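Local coordinates for protein beta-Ala-His dipeptidase (Homo sapiens, PDB 3DLJ) that hydrolyses Xaa-His dipeptides, above all carnosine and anserine, as a secreted dizinc metallopeptidase of the M20 family, at residues A[110-116]-A[139-145]; A[224-230]-A[385-391]; A[169-173]-A[195-199]; A[411-416]-A[469-473]. All blocks are in the same frame, centred on the assembly; numbering follows the deposited sequence.

Contact 1: A[110-116]-A[139-145]. With ZN (zinc ion), chain D; ZN (zinc ion), chain C.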
loop_
_atom_site.group_PDB
_atom_site.type_symbol
_atom_site.label_atom_id
_atom_site.label_comp_id
_atom_site.label_asym_id
_atom_site.label_seq_id
_atom_site.Cartn_x
_atom_site.Cartn_y
_atom_site.Cartn_z
ATOM N N HIS A 110 -2.573 5.764 7.437
ATOM C CA HIS A 110 -1.511 5.260 8.344
ATOM C C HIS A 110 -0.318 6.189 8.329
ATOM O O HIS A 110 0.018 6.769 7.284
ATOM C CB HIS A 110 -1.086 3.811 8.030
ATOM C CG HIS A 110 -0.374 3.641 6.711
ATOM N ND1 HIS A 110 0.999 3.735 6.579
ATOM C CD2 HIS A 110 -0.846 3.360 5.473
ATOM C CE1 HIS A 110 1.340 3.530 5.319
ATOM N NE2 HIS A 110 0.239 3.299 4.626
ATOM N N LEU A 111 0.297 6.354 9.498
ATOM C CA LEU A 111 1.431 7.283 9.647
ATOM C C LEU A 111 2.770 6.585 9.922
ATOM O O LEU A 111 3.788 7.243 10.126
ATOM C CB LEU A 111 1.111 8.364 10.679
ATOM C CG LEU A 111 0.026 9.331 10.173
ATOM C CD1 LEU A 111 -0.392 10.228 11.307
ATOM C CD2 LEU A 111 0.523 10.174 9.009
ATOM N N ASP A 112 2.768 5.253 9.870
ATOM C CA ASP A 112 4.014 4.491 9.787
ATOM C C ASP A 112 4.491 4.363 8.341
ATOM O O ASP A 112 3.686 4.370 7.396
ATOM C CB ASP A 112 3.871 3.091 10.417
ATOM C CG ASP A 112 2.853 2.237 9.706
ATOM O OD1 ASP A 112 1.722 2.735 9.452
ATOM O OD2 ASP A 112 3.183 1.069 9.382
ATOM N N VAL A 113 5.814 4.240 8.201
ATOM C CA VAL A 113 6.492 4.150 6.906
ATOM C C VAL A 113 7.373 2.866 6.828
ATOM O O VAL A 113 7.745 2.261 7.871
ATOM C CB VAL A 113 7.340 5.440 6.625
ATOM C CG1 VAL A 113 6.445 6.674 6.508
ATOM C CG2 VAL A 113 8.369 5.651 7.720
ATOM N N GLN A 114 7.649 2.448 5.587
ATOM C CA GLN A 114 8.649 1.437 5.252
ATOM C C GLN A 114 10.034 1.977 5.621
ATOM O O GLN A 114 10.260 3.189 5.521
ATOM C CB GLN A 114 8.607 1.124 3.748
ATOM C CG GLN A 114 7.460 0.192 3.325
ATOM C CD GLN A 114 7.679 -1.269 3.779
ATOM O OE1 GLN A 114 8.774 -1.807 3.653
ATOM N NE2 GLN A 114 6.639 -1.894 4.309
ATOM N N PRO A 115 10.964 1.091 6.042
ATOM C CA PRO A 115 12.333 1.527 6.332
ATOM C C PRO A 115 12.960 2.277 5.154
ATOM O O PRO A 115 12.618 2.032 4.000
ATOM C CB PRO A 115 13.084 0.214 6.557
ATOM C CG PRO A 115 12.045 -0.738 7.049
ATOM C CD PRO A 115 10.792 -0.356 6.261
ATOM N N ALA A 116 13.862 3.198 5.457
ATOM C CA ALA A 116 14.615 3.893 4.445
ATOM C C ALA A 116 16.035 4.085 4.932
ATOM O O ALA A 116 16.302 4.813 5.904
ATOM C CB ALA A 116 13.978 5.227 4.135
ATOM N N ARG A 139 10.752 9.610 2.383
ATOM C CA ARG A 139 10.018 8.414 2.790
ATOM C C ARG A 139 8.670 8.780 3.444
ATOM O O ARG A 139 8.619 9.557 4.400
ATOM C CB ARG A 139 10.884 7.535 3.718
ATOM C CG ARG A 139 10.108 6.443 4.429
ATOM C CD ARG A 139 9.493 5.408 3.418
ATOM N NE ARG A 139 10.491 4.413 3.014
ATOM C CZ ARG A 139 10.885 4.160 1.764
ATOM N NH1 ARG A 139 11.811 3.234 1.570
ATOM N NH2 ARG A 139 10.355 4.795 0.701
ATOM N N GLY A 140 7.586 8.205 2.922
ATOM C CA GLY A 140 6.229 8.525 3.391
ATOM C C GLY A 140 5.549 9.672 2.658
ATOM O O GLY A 140 4.429 10.042 3.013
ATOM N N ALA A 141 6.218 10.260 1.664
ATOM C CA ALA A 141 5.644 11.404 0.916
ATOM C C ALA A 141 4.330 11.043 0.247
ATOM O O ALA A 141 3.360 11.790 0.350
ATOM C CB ALA A 141 6.640 11.958 -0.126
ATOM N N THR A 142 4.312 9.909 -0.454
ATOM C CA THR A 142 3.084 9.361 -1.053
ATOM C C THR A 142 2.442 8.272 -0.135
ATOM O O THR A 142 1.223 8.161 -0.060
ATOM C CB THR A 142 3.337 8.801 -2.486
ATOM O OG1 THR A 142 2.181 9.025 -3.304
ATOM C CG2 THR A 142 3.629 7.307 -2.467
ATOM N N ASP A 143 3.268 7.507 0.567
ATOM C CA ASP A 143 2.821 6.330 1.354
ATOM C C ASP A 143 3.198 6.419 2.867
ATOM O O ASP A 143 4.230 5.889 3.271
ATOM C CB ASP A 143 3.445 5.078 0.716
ATOM C CG ASP A 143 2.907 3.766 1.281
ATOM O OD1 ASP A 143 1.890 3.760 2.018
ATOM O OD2 ASP A 143 3.524 2.716 0.964
ATOM N N ASN A 144 2.386 7.051 3.720
ATOM C CA ASN A 144 1.082 7.637 3.395
ATOM C C ASN A 144 0.848 9.036 4.012
ATOM O O ASN A 144 -0.290 9.414 4.258
ATOM C CB ASN A 144 -0.007 6.671 3.872
ATOM C CG ASN A 144 -1.366 6.959 3.274
ATOM O OD1 ASN A 144 -2.384 6.889 3.972
ATOM N ND2 ASN A 144 -1.400 7.275 1.980
ATOM N N LYS A 145 1.910 9.810 4.252
ATOM C CA LYS A 145 1.793 11.097 4.982
ATOM C C LYS A 145 1.231 12.204 4.085
ATOM O O LYS A 145 0.395 13.001 4.527
ATOM C CB LYS A 145 3.142 11.495 5.610
ATOM C CG LYS A 145 3.536 10.595 6.806
ATOM C CD LYS A 145 5.022 10.652 7.169
ATOM C CE LYS A 145 5.274 9.881 8.454
ATOM N NZ LYS A 145 6.722 9.869 8.858
HETATM ZN ZN ZN D . 0.286 2.885 2.712
HETATM ZN ZN ZN C . 3.122 0.961 2.163
HETATM O O HOH W 1 2.646 6.915 6.621
HETATM O O HOH W 2 5.549 3.609 3.610
#
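The imidazole of His110 lies against the CB of Asn144, which sits over one ring face 3.7 Å from the centroid, a CH-pi contact. At the ring edge, His110 NE2 and Asp143 OD1 are 3.1 Å apart because both bind the same zinc (chain D), each at 2.0 Å. Asp143 OD2 reaches the second zinc (chain C) at 2.2 Å, so this one carboxylate bridges the two ions. The peptide bond between Asp143 and Asn144 is cis. On the far side of the ring from the metal, His110 ND1 donates to Asp112 O at 2.9 Å, which fixes the ring's orientation. One water joins His110 O, Asp112 O and Asn144 N; another links Gln114 N to Asp143 O. Further along, Val113 CG1 packs 3.6 Å from Gly140 CA, where a CB would clash with it. Arg139 then holds the end of 110-116 through its guanidinium edge: NE donates to Gln114 O and NH1 to Pro115 O, both at 2.8 Å, while its NH2 forms a salt bridge with Glu460. Asp206 completes the protein ligands of the first zinc, Glu178 and His456 those of the second. Asp112, an active-site residue by similarity, hydrogen-bonds Ser41 through OD2. Two zincs sharing an aspartate, with a histidine from the end of a core strand, form the co-catalytic metal centre of M20 peptidases.

Contact 2: A[224-230]-A[385-391]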
loop_
_atom_site.group_PDB
_atom_site.type_symbol
_atom_site.label_atom_id
_atom_site.label_comp_id
_atom_site.label_asym_id
_atom_site.label_seq_id
_atom_site.Cartn_x
_atom_site.Cartn_y
_atom_site.Cartn_z
ATOM N N ASN A 224 -2.997 -11.534 -2.224
ATOM C CA ASN A 224 -1.592 -11.909 -2.152
ATOM C C ASN A 224 -1.333 -13.183 -1.353
ATOM O O ASN A 224 -2.086 -13.526 -0.451
ATOM C CB ASN A 224 -0.700 -10.757 -1.634
ATOM C CG ASN A 224 0.755 -10.878 -2.140
ATOM O OD1 ASN A 224 1.065 -11.749 -2.950
ATOM N ND2 ASN A 224 1.628 -10.010 -1.675
ATOM N N SER A 225 -0.268 -13.889 -1.706
ATOM C CA SER A 225 0.203 -14.981 -0.888
ATOM C C SER A 225 1.734 -14.895 -0.799
ATOM O O SER A 225 2.436 -14.958 -1.807
ATOM C CB SER A 225 -0.304 -16.319 -1.434
ATOM O OG SER A 225 0.019 -16.442 -2.804
ATOM N N TYR A 226 2.236 -14.693 0.412
ATOM C CA TYR A 226 3.646 -14.549 0.648
ATOM C C TYR A 226 4.230 -15.872 1.169
ATOM O O TYR A 226 3.754 -16.419 2.163
ATOM C CB TYR A 226 3.888 -13.396 1.640
ATOM C CG TYR A 226 5.252 -12.744 1.443
ATOM C CD1 TYR A 226 5.396 -11.591 0.666
ATOM C CD2 TYR A 226 6.405 -13.321 2.007
ATOM C CE1 TYR A 226 6.648 -11.004 0.475
ATOM C CE2 TYR A 226 7.650 -12.753 1.826
ATOM C CZ TYR A 226 7.768 -11.603 1.061
ATOM O OH TYR A 226 9.015 -11.072 0.931
ATOM N N PHE A 227 5.247 -16.381 0.474
ATOM C CA PHE A 227 5.885 -17.643 0.828
ATOM C C PHE A 227 7.314 -17.436 1.321
ATOM O O PHE A 227 8.038 -16.571 0.841
ATOM C CB PHE A 227 5.857 -18.634 -0.351
ATOM C CG PHE A 227 4.472 -19.126 -0.696
ATOM C CD1 PHE A 227 3.660 -18.410 -1.572
ATOM C CD2 PHE A 227 3.980 -20.295 -0.138
ATOM C CE1 PHE A 227 2.382 -18.844 -1.871
ATOM C CE2 PHE A 227 2.692 -20.742 -0.445
ATOM C CZ PHE A 227 1.894 -20.006 -1.310
ATOM N N MET A 228 7.679 -18.209 2.326
ATOM C CA MET A 228 9.034 -18.307 2.792
ATOM C C MET A 228 9.441 -19.746 2.596
ATOM O O MET A 228 8.707 -20.647 2.978
ATOM C CB MET A 228 9.091 -17.928 4.266
ATOM C CG MET A 228 8.701 -16.452 4.498
ATOM S SD MET A 228 9.186 -15.971 6.164
ATOM C CE MET A 228 8.681 -14.272 6.114
ATOM N N VAL A 229 10.604 -19.967 1.988
ATOM C CA VAL A 229 11.108 -21.312 1.758
ATOM C C VAL A 229 12.460 -21.456 2.434
ATOM O O VAL A 229 13.467 -20.971 1.920
ATOM C CB VAL A 229 11.265 -21.628 0.240
ATOM C CG1 VAL A 229 11.721 -23.099 -0.003
ATOM C CG2 VAL A 229 9.992 -21.325 -0.524
ATOM N N GLU A 230 12.476 -22.140 3.577
ATOM C CA GLU A 230 13.697 -22.397 4.315
ATOM C C GLU A 230 14.367 -23.704 3.882
ATOM O O GLU A 230 13.735 -24.758 3.836
ATOM C CB GLU A 230 13.423 -22.377 5.820
ATOM C CG GLU A 230 14.687 -22.401 6.696
ATOM C CD GLU A 230 14.379 -22.679 8.183
ATOM O OE1 GLU A 230 13.920 -23.779 8.519
ATOM O OE2 GLU A 230 14.608 -21.788 9.020
ATOM N N MET A 385 13.634 -28.974 4.125
ATOM C CA MET A 385 12.936 -27.827 3.589
ATOM C C MET A 385 11.650 -27.556 4.343
ATOM O O MET A 385 10.857 -28.454 4.581
ATOM C CB MET A 385 12.652 -27.976 2.107
ATOM C CG MET A 385 11.868 -26.787 1.551
ATOM S SD MET A 385 11.165 -27.166 -0.044
ATOM C CE MET A 385 9.918 -28.367 0.391
ATOM N N VAL A 386 11.449 -26.299 4.708
ATOM C CA VAL A 386 10.169 -25.860 5.235
ATOM C C VAL A 386 9.566 -24.727 4.377
ATOM O O VAL A 386 10.152 -23.646 4.247
ATOM C CB VAL A 386 10.288 -25.395 6.702
ATOM C CG1 VAL A 386 8.899 -25.052 7.271
ATOM C CG2 VAL A 386 10.970 -26.469 7.542
ATOM N N VAL A 387 8.405 -24.997 3.791
ATOM C CA VAL A 387 7.605 -23.979 3.141
ATOM C C VAL A 387 6.606 -23.423 4.145
ATOM O O VAL A 387 5.938 -24.182 4.836
ATOM C CB VAL A 387 6.799 -24.553 1.944
ATOM C CG1 VAL A 387 6.024 -23.447 1.255
ATOM C CG2 VAL A 387 7.716 -25.234 0.957
ATOM N N SER A 388 6.497 -22.098 4.226
ATOM C CA SER A 388 5.385 -21.511 4.951
ATOM C C SER A 388 4.777 -20.314 4.240
ATOM O O SER A 388 5.478 -19.408 3.792
ATOM C CB SER A 388 5.724 -21.222 6.417
ATOM O OG SER A 388 6.681 -20.208 6.557
ATOM N N MET A 389 3.459 -20.347 4.095
ATOM C CA MET A 389 2.727 -19.199 3.597
ATOM C C MET A 389 2.357 -18.326 4.790
ATOM O O MET A 389 1.556 -18.697 5.638
ATOM C CB MET A 389 1.495 -19.612 2.808
ATOM C CG MET A 389 0.908 -18.461 2.017
ATOM S SD MET A 389 -0.684 -18.873 1.319
ATOM C CE MET A 389 -1.705 -18.785 2.796
ATOM N N THR A 390 2.981 -17.163 4.844
ATOM C CA THR A 390 2.949 -16.335 6.031
ATOM C C THR A 390 1.828 -15.328 5.909
ATOM O O THR A 390 1.362 -14.786 6.904
ATOM C CB THR A 390 4.329 -15.649 6.276
ATOM O OG1 THR A 390 4.840 -15.127 5.038
ATOM C CG2 THR A 390 5.361 -16.680 6.806
ATOM N N LEU A 391 1.366 -15.112 4.684
ATOM C CA LEU A 391 0.361 -14.098 4.407
ATOM C C LEU A 391 -0.486 -14.567 3.228
ATOM O O LEU A 391 0.062 -15.019 2.222
ATOM C CB LEU A 391 1.071 -12.792 4.104
ATOM C CG LEU A 391 0.464 -11.601 3.400
ATOM C CD1 LEU A 391 -0.785 -11.215 4.095
ATOM C CD2 LEU A 391 1.486 -10.478 3.500
#
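This bulged antiparallel ladder belongs to the sheet of strand 216-232, probably that of the smaller, lid-type (dimerisation) domain, as in M20 peptidases; the register shifts by one residue between Tyr226 and Phe227. Leu391, Tyr226 and Met228 give up most surface to the pairing, with Glu230 hardly behind. Tyr226 and Leu391 form a hydrogen-bonded pair at one end, with Tyr226 N donating to Leu391 O at 2.8 Å and Tyr226 CB lying 3.8 Å from Leu391 CB. Because of the bulge, Tyr226 O takes its hydrogen from Thr390 N at 2.9 Å. Past it the pairing is regular: Met228 N donates to Ser388 O and Ser388 N to Met228 O, both at 2.9 Å, and Glu230 pairs likewise with Val386. Met228 shares a sheet face with Tyr226 and Glu230, and its SD comes 3.9 Å from Thr390 CG2. The Glu230 carboxylate makes a salt bridge with Arg346 of strand 346-355. The other face, carrying Phe227, Val229, Val387 and Met389, is packed by helices 361-377 and 250-258. There the Phe227 ring meets Met389 in a Met-aromatic contact: CG lies over the ring face 3.9 Å from the centroid, and SD stands obliquely at 4.6 Å.

Contact 3: A[169-173]-A[195-199]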
loop_
_atom_site.group_PDB
_atom_site.type_symbol
_atom_site.label_atom_id
_atom_site.label_comp_id
_atom_site.label_asym_id
_atom_site.label_seq_id
_atom_site.Cartn_x
_atom_site.Cartn_y
_atom_site.Cartn_z
ATOM N N ILE A 169 -17.096 14.339 9.730
ATOM C CA ILE A 169 -15.910 13.610 9.318
ATOM C C ILE A 169 -15.335 12.842 10.480
ATOM O O ILE A 169 -15.105 13.382 11.567
ATOM C CB ILE A 169 -14.836 14.544 8.701
ATOM C CG1 ILE A 169 -15.399 15.202 7.428
ATOM C CG2 ILE A 169 -13.540 13.763 8.394
ATOM C CD1 ILE A 169 -14.423 16.137 6.725
ATOM N N LYS A 170 -15.133 11.559 10.229
ATOM C CA LYS A 170 -14.444 10.695 11.141
ATOM C C LYS A 170 -13.066 10.318 10.577
ATOM O O LYS A 170 -12.864 10.238 9.352
ATOM C CB LYS A 170 -15.314 9.475 11.487
ATOM C CG LYS A 170 -16.485 9.821 12.419
ATOM C CD LYS A 170 -17.223 8.608 12.982
ATOM C CE LYS A 170 -18.009 9.014 14.229
ATOM N NZ LYS A 170 -19.155 8.105 14.615
ATOM N N PHE A 171 -12.106 10.136 11.482
ATOM C CA PHE A 171 -10.760 9.706 11.093
ATOM C C PHE A 171 -10.412 8.466 11.882
ATOM O O PHE A 171 -10.592 8.435 13.109
ATOM C CB PHE A 171 -9.701 10.785 11.393
ATOM C CG PHE A 171 -10.093 12.202 10.990
ATOM C CD1 PHE A 171 -11.006 12.942 11.749
ATOM C CD2 PHE A 171 -9.482 12.815 9.901
ATOM C CE1 PHE A 171 -11.331 14.244 11.414
ATOM C CE2 PHE A 171 -9.799 14.123 9.555
ATOM C CZ PHE A 171 -10.730 14.844 10.301
ATOM N N ILE A 172 -9.943 7.437 11.185
ATOM C CA ILE A 172 -9.245 6.307 11.832
ATOM C C ILE A 172 -7.805 6.194 11.280
ATOM O O ILE A 172 -7.606 5.805 10.127
ATOM C CB ILE A 172 -10.027 4.958 11.725
ATOM C CG1 ILE A 172 -9.246 3.817 12.382
ATOM C CG2 ILE A 172 -10.408 4.608 10.260
ATOM C CD1 ILE A 172 -9.982 2.496 12.365
ATOM N N ILE A 173 -6.822 6.574 12.096
ATOM C CA ILE A 173 -5.430 6.584 11.652
ATOM C C ILE A 173 -4.578 5.690 12.544
ATOM O O ILE A 173 -4.542 5.865 13.772
ATOM C CB ILE A 173 -4.802 8.026 11.630
ATOM C CG1 ILE A 173 -5.745 9.098 11.022
ATOM C CG2 ILE A 173 -3.436 8.010 10.991
ATOM C CD1 ILE A 173 -6.084 8.983 9.537
ATOM N N PHE A 195 -17.992 3.340 17.195
ATOM C CA PHE A 195 -17.433 4.412 16.365
ATOM C C PHE A 195 -17.952 4.372 14.914
ATOM O O PHE A 195 -18.132 5.424 14.286
ATOM C CB PHE A 195 -15.900 4.354 16.383
ATOM C CG PHE A 195 -15.218 5.436 15.564
ATOM C CD1 PHE A 195 -14.844 5.197 14.234
ATOM C CD2 PHE A 195 -14.910 6.679 16.136
ATOM C CE1 PHE A 195 -14.202 6.185 13.481
ATOM C CE2 PHE A 195 -14.250 7.664 15.390
ATOM C CZ PHE A 195 -13.900 7.418 14.068
ATOM N N PHE A 196 -18.194 3.169 14.394
ATOM C CA PHE A 196 -18.603 3.018 12.997
ATOM C C PHE A 196 -20.111 3.012 12.805
ATOM O O PHE A 196 -20.604 2.931 11.673
ATOM C CB PHE A 196 -17.942 1.793 12.352
ATOM C CG PHE A 196 -16.452 1.945 12.182
ATOM C CD1 PHE A 196 -15.569 1.309 13.057
ATOM C CD2 PHE A 196 -15.931 2.758 11.163
ATOM C CE1 PHE A 196 -14.187 1.467 12.910
ATOM C CE2 PHE A 196 -14.551 2.935 11.013
ATOM C CZ PHE A 196 -13.674 2.281 11.888
ATOM N N SER A 197 -20.832 3.112 13.922
ATOM C CA SER A 197 -22.282 3.214 13.921
ATOM C C SER A 197 -22.669 4.508 13.197
ATOM O O SER A 197 -22.342 5.611 13.647
ATOM C CB SER A 197 -22.809 3.188 15.371
ATOM O OG SER A 197 -24.228 3.292 15.449
ATOM N N GLY A 198 -23.331 4.369 12.053
ATOM C CA GLY A 198 -23.805 5.542 11.314
ATOM C C GLY A 198 -22.801 6.249 10.410
ATOM O O GLY A 198 -23.125 7.290 9.818
ATOM N N VAL A 199 -21.585 5.711 10.315
ATOM C CA VAL A 199 -20.628 6.131 9.291
ATOM C C VAL A 199 -21.212 5.720 7.928
ATOM O O VAL A 199 -21.512 4.547 7.699
ATOM C CB VAL A 199 -19.213 5.486 9.522
ATOM C CG1 VAL A 199 -18.296 5.698 8.327
ATOM C CG2 VAL A 199 -18.579 6.026 10.790
#
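Ile169 opens the segment out of reach of 195-199, and the contact begins at Lys170, whose side chain extends across the Phe195 ring. Its CD lies over the ring face, 3.9 Å from the centroid, and its NZ, 4.9 Å from that centroid and 15° off the normal, makes a cation-pi contact. The same Lys170 NZ donates to Phe195 O at 2.9 Å, so one lysine is held by both the ring and the backbone of a single residue. Val199 packs along the aliphatic part of the chain, with its CG2 3.6 Å from Lys170 CD. Phe171 points its CB away and contributes backbone instead: Phe171 O is 3.6 Å from Phe195 CZ. At Ile172 the side chain turns back toward 195-199, and its CD1 touches the edge of the Phe196 ring at CZ, 3.7 Å off. Ile173, like Ile169, is out of reach of 195-199. Opposite the strand, the chain reverses in a type II beta turn from Phe196 to Val199, closed by Val199 N to Phe196 O at 3.2 Å; Gly198 adopts the positive phi this turn needs. The turn lies in the loop between helix 184-191 and strand 201-204, the return leg of a beta-alpha-beta crossover from 168-174 to the parallel 201-204. Within the six-stranded sheet, strand 168-174 lies between 91-96 and 104-110, while helix 141-160 packs on Phe171 and Ile169 through Trp151.

Contact 4: A[411-416]-A[469-473]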
loop_
_atom_site.group_PDB
_atom_site.type_symbol
_atom_site.label_atom_id
_atom_site.label_comp_id
_atom_site.label_asym_id
_atom_site.label_seq_id
_atom_site.Cartn_x
_atom_site.Cartn_y
_atom_site.Cartn_z
ATOM N N ALA A 411 -16.225 14.896 -7.901
ATOM C CA ALA A 411 -15.166 15.710 -7.305
ATOM C C ALA A 411 -13.955 15.805 -8.233
ATOM O O ALA A 411 -13.345 16.870 -8.342
ATOM C CB ALA A 411 -14.758 15.175 -5.924
ATOM N N ILE A 412 -13.622 14.689 -8.897
ATOM C CA ILE A 412 -12.481 14.639 -9.822
ATOM C C ILE A 412 -12.705 15.514 -11.028
ATOM O O ILE A 412 -11.819 16.287 -11.393
ATOM C CB ILE A 412 -12.085 13.182 -10.242
ATOM C CG1 ILE A 412 -11.408 12.463 -9.071
ATOM C CG2 ILE A 412 -11.150 13.179 -11.480
ATOM C CD1 ILE A 412 -10.871 11.095 -9.415
ATOM N N ARG A 413 -13.900 15.419 -11.618
ATOM C CA ARG A 413 -14.269 16.251 -12.751
ATOM C C ARG A 413 -14.131 17.733 -12.414
ATOM O O ARG A 413 -13.541 18.491 -13.196
ATOM C CB ARG A 413 -15.674 15.910 -13.273
ATOM N N THR A 414 -14.624 18.131 -11.239
ATOM C CA THR A 414 -14.538 19.533 -10.782
ATOM C C THR A 414 -13.101 20.062 -10.709
ATOM O O THR A 414 -12.821 21.166 -11.198
ATOM C CB THR A 414 -15.238 19.750 -9.404
ATOM O OG1 THR A 414 -16.648 19.602 -9.554
ATOM C CG2 THR A 414 -14.960 21.139 -8.844
ATOM N N VAL A 415 -12.202 19.282 -10.099
ATOM C CA VAL A 415 -10.830 19.753 -9.813
ATOM C C VAL A 415 -9.881 19.630 -11.014
ATOM O O VAL A 415 -9.062 20.514 -11.266
ATOM C CB VAL A 415 -10.236 19.083 -8.542
ATOM C CG1 VAL A 415 -8.778 19.468 -8.334
ATOM C CG2 VAL A 415 -11.064 19.473 -7.315
ATOM N N PHE A 416 -10.012 18.540 -11.758
ATOM C CA PHE A 416 -9.069 18.249 -12.829
ATOM C C PHE A 416 -9.656 18.521 -14.203
ATOM O O PHE A 416 -8.936 18.506 -15.202
ATOM C CB PHE A 416 -8.494 16.826 -12.684
ATOM C CG PHE A 416 -7.654 16.641 -11.426
ATOM C CD1 PHE A 416 -8.195 16.056 -10.285
ATOM C CD2 PHE A 416 -6.333 17.085 -11.378
ATOM C CE1 PHE A 416 -7.427 15.903 -9.124
ATOM C CE2 PHE A 416 -5.544 16.920 -10.209
ATOM C CZ PHE A 416 -6.096 16.336 -9.093
ATOM N N GLU A 469 -3.352 19.839 -5.489
ATOM C CA GLU A 469 -4.590 19.604 -6.225
ATOM C C GLU A 469 -5.444 18.518 -5.589
ATOM O O GLU A 469 -6.676 18.568 -5.688
ATOM C CB GLU A 469 -4.299 19.270 -7.689
ATOM C CG GLU A 469 -3.706 20.462 -8.485
ATOM C CD GLU A 469 -4.584 21.742 -8.463
ATOM O OE1 GLU A 469 -4.105 22.825 -8.039
ATOM O OE2 GLU A 469 -5.752 21.678 -8.869
ATOM N N GLY A 470 -4.794 17.553 -4.924
ATOM C CA GLY A 470 -5.477 16.493 -4.199
ATOM C C GLY A 470 -6.169 16.979 -2.947
ATOM O O GLY A 470 -7.183 16.431 -2.558
ATOM N N THR A 471 -5.602 17.991 -2.292
ATOM C CA THR A 471 -6.262 18.710 -1.215
ATOM C C THR A 471 -7.593 19.328 -1.677
ATOM O O THR A 471 -8.608 19.235 -0.968
ATOM C CB THR A 471 -5.319 19.804 -0.605
ATOM O OG1 THR A 471 -4.038 19.226 -0.269
ATOM C CG2 THR A 471 -5.941 20.452 0.626
ATOM N N LYS A 472 -7.592 19.935 -2.863
ATOM C CA LYS A 472 -8.809 20.461 -3.488
ATOM C C LYS A 472 -9.837 19.393 -3.842
ATOM O O LYS A 472 -11.058 19.616 -3.699
ATOM C CB LYS A 472 -8.458 21.248 -4.742
ATOM C CG LYS A 472 -7.757 22.535 -4.444
ATOM C CD LYS A 472 -6.847 22.889 -5.583
ATOM C CE LYS A 472 -6.253 24.243 -5.395
ATOM N NZ LYS A 472 -5.930 24.758 -6.730
ATOM N N LEU A 473 -9.338 18.246 -4.312
ATOM C CA LEU A 473 -10.166 17.096 -4.633
ATOM C C LEU A 473 -10.947 16.661 -3.397
ATOM O O LEU A 473 -12.168 16.434 -3.458
ATOM C CB LEU A 473 -9.307 15.927 -5.144
ATOM C CG LEU A 473 -10.014 14.593 -5.407
ATOM C CD1 LEU A 473 -11.026 14.818 -6.482
ATOM C CD2 LEU A 473 -9.044 13.523 -5.845
#
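Leu473 is the main knob of this helix pair, filling the hollow between Ala411, Ile412, Val415 and Phe416. Its CD1 lies 3.8 Å from Ala411 CB and 3.5 Å from Ile412 CG1, and the small alanine lets the two backbones come to 5.8 Å between the CA atoms of Ala411 and Leu473. Val415 is the answering bump: it rests on the backbone of the other helix, its CG1 3.5 Å from Glu469 O and its CG2 3.6 Å from Lys472 O. At the end of the helix, the Phe416 ring reaches over to Glu469, CE2 to CB 3.7 Å, and turns its edge toward Leu473 CD2. The segment axes run at 139° and approach to 9.3 Å; the side chains that meet are mostly apolar, and Val415 sits on backbone carbonyls. Lys472 NZ is taken up by salt bridges with Glu469, 3.0 Å from OE1, and with Asp21. Helix 13-22 lies against Val415 and Lys472 through Phe17, and helix 141-160 packs against helix 464-482 at Thr471.

Overall arrangement
Contact 1 holds the dizinc centre, and the other three are arranged around it at centre-to-centre distances of 23 to 26 Å. Contact 3 is the one that touches it: Leu111 CD1 is 3.8 Å from Ile173 CG2, so the strand 168-174 packs against the start of 110-116 and then leads toward the zinc ligand Glu178. Contact 4 stays about 9 Å from contact 1 at the nearest atoms, away from the metals, although its helix 464-482 packs on helix 141-160, to which contact 1 also belongs. Contact 2 belongs to the other sheet; its Leu391 side chain is about 12 Å from a zinc. Contacts 2 and 4 lie on opposite sides of the chain's centre, 42 Å apart between centres.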